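Local coordinates for protein ammonium transporter (PDB 6EU6) that probably senses ammonium at the membrane as the trimeric, transporter-family sensor of an ammonium-responsive histidine kinase, at residues V251-L254 / I255-A259. Sequence-based numbering, arbitrary orientation.
Sequences VSAL and IFIYA. With LMT (dodecyl-beta-D-maltoside), chain E.
Near the C-terminal end of transmembrane helix 234-261, Val251 and Ile255 stand one turn apart, with Val251 CG1 4.0 Å from Ile255 CD1, on a flank where a detergent chain runs alongside. Four successive i to i+4 backbone bonds tie the turns together; the one from Phe256 N to Ser252 O is 2.9 Å long and nearly straight (174°). The next, from Ile257 N to Ala253 O, is 2.8 Å. Ile257 turns CG1 anti to its own carbonyl carbon (chi1 -65°), which carries the CG1-CD1 arm back along the carbonyl of Ala253 (Ile257 CG1 3.1 Å from Ala253 O) and brings CD1 to 4.0 Å from Ala253 CB. Cut back to an alanine here, the side chain loses CG1, CG2 and CD1, and a gap is likely to open beside Ala253 CB and Ile304 of helix 289-312. Tyr258 lays one ring face against the alkyl chain of dodecyl-beta-D-maltoside: C3 sits 3.7 Å above the ring plane, over its centre, in a CH-pi arrangement. The same chain passes Leu254, its C7 4.1 Å from Leu254 CB. Around this end, Ala253 and Ile257 pack against both helix 266-280 and helix 289-312, while Val251 and Leu254 meet Leu56 and Val49 of the second subunit, placing the detergent beside the subunit interface.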
loop_
_atom_site.group_PDB
_atom_site.type_symbol
_atom_site.label_atom_id
_atom_site.label_comp_id
_atom_site.label_asym_id
_atom_site.label_seq_id
_atom_site.Cartn_x
_atom_site.Cartn_y
_atom_site.Cartn_z
ATOM N N VAL A 251 7.593 -0.078 22.263
ATOM C CA VAL A 251 7.218 -0.552 23.605
ATOM C C VAL A 251 8.073 0.210 24.641
ATOM O O VAL A 251 7.564 0.584 25.705
ATOM C CB VAL A 251 7.299 -2.087 23.723
ATOM C CG1 VAL A 251 7.177 -2.551 25.185
ATOM C CG2 VAL A 251 6.159 -2.760 22.882
ATOM N N SER A 252 9.359 0.420 24.319
ATOM C CA SER A 252 10.270 1.138 25.224
ATOM C C SER A 252 9.733 2.527 25.374
ATOM O O SER A 252 9.692 3.051 26.464
ATOM C CB SER A 252 11.692 1.146 24.677
ATOM O OG SER A 252 11.992 -0.228 24.469
ATOM N N ALA A 253 9.288 3.116 24.271
ATOM C CA ALA A 253 8.682 4.429 24.328
ATOM C C ALA A 253 7.414 4.490 25.162
ATOM O O ALA A 253 7.222 5.467 25.898
ATOM C CB ALA A 253 8.415 4.963 22.921
ATOM N N LEU A 254 6.524 3.504 25.037
ATOM C CA LEU A 254 5.317 3.513 25.812
ATOM C C LEU A 254 5.711 3.521 27.271
ATOM O O LEU A 254 5.121 4.264 28.037
ATOM C CB LEU A 254 4.409 2.305 25.587
ATOM C CG LEU A 254 3.698 2.242 24.224
ATOM C CD1 LEU A 254 3.023 0.870 24.119
ATOM C CD2 LEU A 254 2.764 3.471 24.126
ATOM N N ILE A 255 6.709 2.725 27.636
ATOM C CA ILE A 255 7.077 2.623 29.038
ATOM C C ILE A 255 7.693 3.927 29.556
ATOM O O ILE A 255 7.234 4.413 30.554
ATOM C CB ILE A 255 7.950 1.394 29.309
ATOM C CG1 ILE A 255 7.134 0.147 29.073
ATOM C CG2 ILE A 255 8.508 1.423 30.738
ATOM C CD1 ILE A 255 8.008 -1.032 28.829
ATOM N N PHE A 256 8.711 4.454 28.864
ATOM C CA PHE A 256 9.459 5.638 29.226
ATOM C C PHE A 256 8.569 6.882 29.229
ATOM O O PHE A 256 8.720 7.750 30.090
ATOM C CB PHE A 256 10.614 5.831 28.232
ATOM C CG PHE A 256 11.441 7.090 28.442
ATOM C CD1 PHE A 256 12.354 7.161 29.476
ATOM C CD2 PHE A 256 11.325 8.181 27.581
ATOM C CE1 PHE A 256 13.142 8.301 29.656
ATOM C CE2 PHE A 256 12.084 9.340 27.777
ATOM C CZ PHE A 256 13.003 9.392 28.819
ATOM N N ILE A 257 7.693 7.006 28.224
ATOM C CA ILE A 257 6.828 8.146 28.139
ATOM C C ILE A 257 5.787 8.140 29.280
ATOM O O ILE A 257 5.490 9.231 29.785
ATOM C CB ILE A 257 6.100 8.283 26.787
ATOM C CG1 ILE A 257 7.092 8.550 25.638
ATOM C CG2 ILE A 257 5.120 9.440 26.823
ATOM C CD1 ILE A 257 6.500 8.250 24.237
ATOM N N TYR A 258 5.221 6.965 29.649
ATOM C CA TYR A 258 4.255 6.821 30.777
ATOM C C TYR A 258 4.970 7.180 32.070
ATOM O O TYR A 258 4.550 8.079 32.802
ATOM C CB TYR A 258 3.656 5.392 30.880
ATOM C CG TYR A 258 2.439 5.275 31.816
ATOM C CD1 TYR A 258 1.279 6.011 31.584
ATOM C CD2 TYR A 258 2.458 4.426 32.936
ATOM C CE1 TYR A 258 0.176 5.917 32.436
ATOM C CE2 TYR A 258 1.363 4.330 33.793
ATOM C CZ TYR A 258 0.224 5.082 33.530
ATOM O OH TYR A 258 -0.872 5.009 34.348
ATOM N N ALA A 259 6.094 6.527 32.306
ATOM C CA ALA A 259 6.841 6.759 33.530
ATOM C C ALA A 259 7.204 8.272 33.755
ATOM O O ALA A 259 7.198 8.726 34.876
ATOM C CB ALA A 259 8.083 5.881 33.548
HETATM C C1B LMT E . -9.892 4.606 31.764
HETATM C C2B LMT E . -10.557 5.994 32.045
HETATM C C3B LMT E . -10.632 6.246 33.545
HETATM C C4B LMT E . -11.440 5.108 34.099
HETATM C C5B LMT E . -10.746 3.787 33.897
HETATM C C6B LMT E . -11.562 2.690 34.600
HETATM O O1B LMT E . -8.554 4.608 32.247
HETATM O O2B LMT E . -9.804 7.081 31.491
HETATM O O3B LMT E . -11.297 7.456 33.931
HETATM O "O4'" LMT E . -11.670 5.317 35.498
HETATM O O5B LMT E . -10.563 3.562 32.470
HETATM O O6B LMT E . -13.008 2.964 34.662
HETATM C "C1'" LMT E . -4.629 4.353 31.059
HETATM C "C2'" LMT E . -5.598 5.136 30.260
HETATM C "C3'" LMT E . -6.812 5.446 31.012
HETATM C "C4'" LMT E . -7.492 4.210 31.393
HETATM C "C5'" LMT E . -6.474 3.282 32.101
HETATM C "C6'" LMT E . -7.101 1.930 32.364
HETATM O "O1'" LMT E . -3.466 4.122 30.295
HETATM O "O2'" LMT E . -5.053 6.388 29.949
HETATM O "O3'" LMT E . -7.744 6.187 30.246
HETATM O "O5'" LMT E . -5.263 3.126 31.377
HETATM O "O6'" LMT E . -7.782 1.337 31.241
HETATM C C1 LMT E . -2.464 3.369 31.033
HETATM C C2 LMT E . -1.152 3.318 30.237
HETATM C C3 LMT E . -0.111 2.368 30.823
HETATM C C4 LMT E . 1.206 2.341 30.009
HETATM C C5 LMT E . 1.459 1.012 29.285
HETATM C C6 LMT E . 2.875 0.442 29.321
HETATM C C7 LMT E . 3.046 -0.608 28.205
HETATM C C8 LMT E . 3.550 -1.971 28.667
HETATM C C9 LMT E . 3.699 -3.021 27.534
HETATM C C10 LMT E . 4.567 -4.271 27.931
HETATM C C11 LMT E . 4.118 -5.690 27.441
HETATM C C12 LMT E . 4.989 -6.419 26.398
#